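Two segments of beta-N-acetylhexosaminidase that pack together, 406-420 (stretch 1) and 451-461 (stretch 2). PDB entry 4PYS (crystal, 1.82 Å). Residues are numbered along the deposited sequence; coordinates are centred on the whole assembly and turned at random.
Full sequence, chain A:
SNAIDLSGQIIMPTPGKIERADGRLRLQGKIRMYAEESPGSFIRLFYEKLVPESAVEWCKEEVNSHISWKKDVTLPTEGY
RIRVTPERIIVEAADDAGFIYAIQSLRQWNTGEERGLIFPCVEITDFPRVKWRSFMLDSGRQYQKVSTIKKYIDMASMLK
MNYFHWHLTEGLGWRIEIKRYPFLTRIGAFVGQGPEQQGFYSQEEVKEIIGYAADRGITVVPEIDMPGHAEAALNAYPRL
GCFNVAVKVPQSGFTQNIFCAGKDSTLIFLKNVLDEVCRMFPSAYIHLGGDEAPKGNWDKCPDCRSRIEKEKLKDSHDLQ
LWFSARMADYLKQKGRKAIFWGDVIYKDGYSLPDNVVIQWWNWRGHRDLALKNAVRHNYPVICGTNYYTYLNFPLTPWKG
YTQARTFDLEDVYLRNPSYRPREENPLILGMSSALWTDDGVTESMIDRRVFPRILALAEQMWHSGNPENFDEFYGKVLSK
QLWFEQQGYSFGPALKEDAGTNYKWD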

# COMPACT_ATOMS: atom_id res chain seq x y z
N THR A 406 -11.24 -16.52 -7.26
CA THR A 406 -10.38 -16.32 -8.42
C THR A 406 -10.95 -15.18 -9.23
O THR A 406 -12.16 -14.92 -9.18
N PHE A 407 -10.08 -14.50 -9.98
CA PHE A 407 -10.52 -13.50 -10.97
C PHE A 407 -9.39 -13.13 -11.92
O PHE A 407 -8.21 -13.37 -11.62
N ASP A 408 -9.73 -12.54 -13.07
CA ASP A 408 -8.68 -12.17 -14.01
C ASP A 408 -8.67 -10.69 -14.36
O ASP A 408 -9.33 -9.87 -13.70
N LEU A 409 -7.90 -10.33 -15.38
CA LEU A 409 -7.70 -8.92 -15.70
C LEU A 409 -8.99 -8.24 -16.18
O LEU A 409 -9.22 -7.05 -15.89
N GLU A 410 -9.83 -8.99 -16.89
CA GLU A 410 -11.14 -8.47 -17.29
C GLU A 410 -12.03 -8.19 -16.09
O GLU A 410 -12.73 -7.18 -16.06
N ASP A 411 -12.02 -9.08 -15.09
CA ASP A 411 -12.85 -8.86 -13.91
C ASP A 411 -12.43 -7.59 -13.20
O ASP A 411 -13.28 -6.76 -12.85
N VAL A 412 -11.13 -7.42 -12.97
CA VAL A 412 -10.71 -6.24 -12.22
C VAL A 412 -10.97 -4.97 -13.03
O VAL A 412 -11.48 -3.98 -12.50
N TYR A 413 -10.70 -5.01 -14.33
CA TYR A 413 -10.89 -3.80 -15.14
C TYR A 413 -12.35 -3.41 -15.32
O TYR A 413 -12.70 -2.22 -15.26
N LEU A 414 -13.22 -4.39 -15.52
CA LEU A 414 -14.59 -4.11 -15.93
C LEU A 414 -15.61 -4.13 -14.79
O LEU A 414 -16.68 -3.55 -14.93
N ARG A 415 -15.30 -4.81 -13.68
CA ARG A 415 -16.34 -5.10 -12.70
C ARG A 415 -15.90 -4.91 -11.24
O ARG A 415 -16.44 -5.55 -10.34
N ASN A 416 -14.95 -4.01 -11.00
CA ASN A 416 -14.38 -3.82 -9.66
C ASN A 416 -15.26 -2.93 -8.80
O ASN A 416 -15.40 -1.75 -9.09
N PRO A 417 -15.84 -3.48 -7.72
CA PRO A 417 -16.68 -2.67 -6.83
C PRO A 417 -15.91 -1.50 -6.21
O PRO A 417 -16.54 -0.51 -5.82
N SER A 418 -14.59 -1.62 -6.11
CA SER A 418 -13.78 -0.57 -5.50
C SER A 418 -13.48 0.59 -6.44
O SER A 418 -13.00 1.64 -6.01
N TYR A 419 -13.78 0.42 -7.72
CA TYR A 419 -13.59 1.50 -8.70
C TYR A 419 -14.89 2.27 -8.87
O TYR A 419 -15.87 1.75 -9.42
N ARG A 420 -14.91 3.50 -8.36
CA ARG A 420 -16.13 4.31 -8.35
C ARG A 420 -15.84 5.68 -8.95
O ARG A 420 -15.70 6.68 -8.23
N PHE A 451 1.24 -9.15 -10.97
CA PHE A 451 1.19 -8.67 -12.36
C PHE A 451 0.53 -9.68 -13.28
O PHE A 451 0.81 -10.87 -13.19
N PRO A 452 -0.29 -9.20 -14.24
CA PRO A 452 -0.53 -7.80 -14.60
C PRO A 452 -1.72 -7.16 -13.91
O PRO A 452 -2.00 -6.02 -14.19
N ARG A 453 -2.44 -7.87 -13.04
CA ARG A 453 -3.68 -7.28 -12.53
C ARG A 453 -3.49 -6.00 -11.73
O ARG A 453 -4.37 -5.13 -11.70
N ILE A 454 -2.33 -5.83 -11.10
CA ILE A 454 -2.09 -4.56 -10.38
C ILE A 454 -2.09 -3.35 -11.31
O ILE A 454 -2.35 -2.22 -10.89
N LEU A 455 -1.83 -3.57 -12.60
CA LEU A 455 -1.80 -2.45 -13.52
C LEU A 455 -3.21 -1.89 -13.70
O LEU A 455 -3.38 -0.69 -13.92
N ALA A 456 -4.21 -2.76 -13.64
CA ALA A 456 -5.59 -2.30 -13.78
C ALA A 456 -5.99 -1.52 -12.54
O ALA A 456 -6.67 -0.51 -12.63
N LEU A 457 -5.53 -1.99 -11.38
CA LEU A 457 -5.80 -1.27 -10.13
C LEU A 457 -5.10 0.09 -10.13
O LEU A 457 -5.71 1.10 -9.75
N ALA A 458 -3.84 0.14 -10.55
CA ALA A 458 -3.12 1.42 -10.63
C ALA A 458 -3.79 2.38 -11.59
O ALA A 458 -3.83 3.58 -11.35
N GLU A 459 -4.31 1.85 -12.69
CA GLU A 459 -5.01 2.70 -13.67
C GLU A 459 -6.28 3.29 -13.04
O GLU A 459 -6.58 4.48 -13.20
N GLN A 460 -7.03 2.45 -12.34
CA GLN A 460 -8.26 2.91 -11.69
C GLN A 460 -7.97 3.94 -10.60
O GLN A 460 -8.75 4.88 -10.40
N MSE A 461 -6.85 3.77 -9.91
CA MSE A 461 -6.47 4.72 -8.85
C MSE A 461 -6.04 6.06 -9.42
O MSE A 461 -6.39 7.11 -8.88

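When two helices run side by side in the same direction at close range, a small residue on one can make room for branched residues on the other, and polar side chains within the contact can bind the backbone of the neighbouring segment. The two segments of this hexosaminidase illustrate the principle. Helix 409-415 and helix 453-461 approach to 9.0 Å, with their directions only 10° apart.

The central bump is Val412. Its CA-to-CB bond points toward the second helix, and with chi1 in the p well the side chain enters a hollow walled by Arg453, Ala456, Leu457 and Gln460. Val412 CG1 lies 3.9 Å from Ala456 CB; Val412 CG2 is also near that methyl, at 4.1 Å from Ala456 CB, and meets Leu457 CD2 at 3.5 Å. Ala456, itself directed toward the first helix, forms a shallow floor on which three side chains converge. Besides Val412, Leu409 (chi1 t, chi2 p) starts out sideways but brings CD1 to 3.9 Å from Ala456 CB, and the same CD1 lies 3.7 Å from Arg453 CA. Tyr413, with chi1 t, presents the edge of its ring, its CD1 4.1 Å from Ala456 CB, and Glu459 CG also lies near the ring plane.

Arg453 closes the N-terminal end of the contact. Its m, t, m chain carries the guanidinium over one face of the Phe407 ring, whose chi1 is p; CZ of Arg453 stands 4.5 Å from the centroid of the Phe407 ring in a cation-pi arrangement. Arg453 NH1 also gives a weak hydrogen bond to Phe407 O at 2.9 Å.

At the other end Gln460, m at chi1 and t at chi2, is both filler and connector. Its amide spans a polar gap: Gln460 NE2 donates to Val412 O at 2.9 Å, and Gln460 OE1 accepts from Asn416 ND2, also at 2.9 Å. The carbonyl of Val412 thus gains a side-chain partner from the neighbouring helix. Asn416, chi1 t, points inward as well, and its ND2 packs 3.5 Å from Leu457 CD2. The aliphatic part of Gln460 is covered by Tyr419 (chi1 t): Gln460 CG sits over the ring face, 3.7 Å from the Tyr419 ring centroid.

Two waters also bridge the segments. One molecule donates to Tyr413 O at 2.7 Å and accepts from Gln460 NE2 at 3.1 Å; a second links Tyr419 OH, at 2.8 Å, to Glu459 O through a weak bond of 3.3 Å.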

# COMPACT_ATOMS: atom_id res chain seq x y z
CB THR A 406 -10.31 -17.58 -9.33
OG1 THR A 406 -11.60 -17.87 -9.88
CG2 THR A 406 -9.82 -18.80 -8.54
CB PHE A 407 -11.11 -12.24 -10.30
CG PHE A 407 -10.12 -11.43 -9.48
CD1 PHE A 407 -9.37 -10.42 -10.07
CD2 PHE A 407 -9.98 -11.66 -8.12
CE1 PHE A 407 -8.48 -9.66 -9.32
CE2 PHE A 407 -9.09 -10.90 -7.37
CZ PHE A 407 -8.35 -9.91 -7.96
CB ASP A 408 -8.74 -13.07 -15.27
CG ASP A 408 -9.92 -12.76 -16.18
OD1 ASP A 408 -10.68 -11.81 -15.92
OD2 ASP A 408 -10.08 -13.48 -17.20
CB LEU A 409 -6.59 -8.76 -16.75
CG LEU A 409 -6.07 -7.34 -17.00
CD1 LEU A 409 -5.33 -6.80 -15.77
CD2 LEU A 409 -5.16 -7.32 -18.22
CB GLU A 410 -11.87 -9.43 -18.25
CG GLU A 410 -11.57 -9.18 -19.72
CD GLU A 410 -12.47 -9.98 -20.67
OE1 GLU A 410 -11.96 -10.42 -21.71
OE2 GLU A 410 -13.67 -10.15 -20.37
CB ASP A 411 -12.78 -10.06 -12.94
CG ASP A 411 -13.33 -11.33 -13.53
OD1 ASP A 411 -14.41 -11.30 -14.16
OD2 ASP A 411 -12.68 -12.39 -13.35
CB VAL A 412 -9.25 -6.33 -11.70
CG1 VAL A 412 -8.29 -6.69 -12.79
CG2 VAL A 412 -8.83 -5.02 -11.02
CB TYR A 413 -10.21 -3.96 -16.50
CG TYR A 413 -10.03 -2.63 -17.21
CD1 TYR A 413 -9.00 -1.77 -16.84
CD2 TYR A 413 -10.88 -2.23 -18.22
CE1 TYR A 413 -8.82 -0.54 -17.46
CE2 TYR A 413 -10.71 -0.99 -18.85
CZ TYR A 413 -9.69 -0.17 -18.47
OH TYR A 413 -9.51 1.06 -19.08
CB LEU A 414 -15.05 -5.14 -16.98
CG LEU A 414 -14.28 -5.19 -18.29
CD1 LEU A 414 -14.83 -6.35 -19.13
CD2 LEU A 414 -14.42 -3.87 -19.03
CB ARG A 415 -16.90 -6.52 -12.92
CG ARG A 415 -17.81 -6.64 -14.15
CD ARG A 415 -18.25 -8.10 -14.44
NE ARG A 415 -17.12 -8.95 -14.80
CZ ARG A 415 -16.62 -9.08 -16.03
NH1 ARG A 415 -17.15 -8.40 -17.04
NH2 ARG A 415 -15.59 -9.88 -16.25
CB ASN A 416 -13.00 -3.19 -9.79
CG ASN A 416 -12.22 -3.15 -8.49
OD1 ASN A 416 -12.65 -3.72 -7.48
ND2 ASN A 416 -11.08 -2.48 -8.51
CB PRO A 417 -17.07 -3.67 -5.72
CG PRO A 417 -16.99 -5.01 -6.37
CD PRO A 417 -15.81 -4.90 -7.31
CB SER A 418 -12.49 -1.16 -4.93
OG SER A 418 -12.76 -1.87 -3.74
CB TYR A 419 -13.10 0.93 -10.04
CG TYR A 419 -12.90 2.00 -11.09
CD1 TYR A 419 -12.22 3.18 -10.78
CD2 TYR A 419 -13.40 1.84 -12.38
CE1 TYR A 419 -12.04 4.19 -11.75
CE2 TYR A 419 -13.22 2.84 -13.34
CZ TYR A 419 -12.53 4.00 -13.02
OH TYR A 419 -12.35 4.98 -13.98
CB ARG A 420 -16.65 4.42 -6.90
CG ARG A 420 -16.96 3.05 -6.27
CD ARG A 420 -17.15 3.10 -4.75
NE ARG A 420 -18.21 4.02 -4.31
CZ ARG A 420 -19.47 3.66 -4.06
NH1 ARG A 420 -19.86 2.40 -4.20
NH2 ARG A 420 -20.35 4.58 -3.67
CB PHE A 451 2.62 -8.43 -12.88
CG PHE A 451 3.27 -7.23 -12.26
CD1 PHE A 451 3.98 -7.34 -11.08
CD2 PHE A 451 3.16 -5.98 -12.86
CE1 PHE A 451 4.57 -6.23 -10.50
CE2 PHE A 451 3.75 -4.86 -12.29
CZ PHE A 451 4.45 -5.00 -11.11
CB PRO A 452 -0.83 -7.88 -16.10
CG PRO A 452 -1.51 -9.21 -16.25
CD PRO A 452 -0.81 -10.13 -15.27
CB ARG A 453 -4.49 -8.32 -11.75
CG ARG A 453 -5.04 -9.43 -12.66
CD ARG A 453 -5.69 -10.56 -11.85
NE ARG A 453 -4.72 -11.12 -10.90
CZ ARG A 453 -5.03 -11.94 -9.91
NH1 ARG A 453 -6.28 -12.33 -9.72
NH2 ARG A 453 -4.07 -12.37 -9.09
CB ILE A 454 -0.78 -4.60 -9.55
CG1 ILE A 454 -0.78 -3.45 -8.53
CG2 ILE A 454 0.45 -4.55 -10.46
CD1 ILE A 454 -0.09 -3.76 -7.26
CB LEU A 455 -1.23 -2.88 -14.88
CG LEU A 455 0.23 -3.32 -14.86
CD1 LEU A 455 0.65 -3.82 -16.23
CD2 LEU A 455 1.11 -2.16 -14.44
CB ALA A 456 -6.52 -3.48 -14.00
CB LEU A 457 -5.37 -2.12 -8.92
CG LEU A 457 -6.22 -3.38 -8.76
CD1 LEU A 457 -5.64 -4.32 -7.69
CD2 LEU A 457 -7.67 -3.02 -8.45
CB ALA A 458 -1.67 1.20 -11.04
CB GLU A 459 -5.37 1.84 -14.90
CG GLU A 459 -6.01 2.61 -16.04
CD GLU A 459 -5.01 3.35 -16.89
OE1 GLU A 459 -3.81 3.37 -16.54
OE2 GLU A 459 -5.41 3.93 -17.93
CB GLN A 460 -9.00 1.69 -11.12
CG GLN A 460 -9.67 0.87 -12.24
CD GLN A 460 -10.22 -0.46 -11.76
OE1 GLN A 460 -9.94 -0.90 -10.65
NE2 GLN A 460 -11.01 -1.10 -12.61
CB MSE A 461 -5.31 4.16 -8.05
CG MSE A 461 -5.67 2.96 -7.16
SE MSE A 461 -4.03 2.17 -6.50
CE MSE A 461 -4.81 0.57 -5.67
O HOH W 1 -11.48 0.24 -15.36
O HOH W 2 -9.65 5.69 -13.75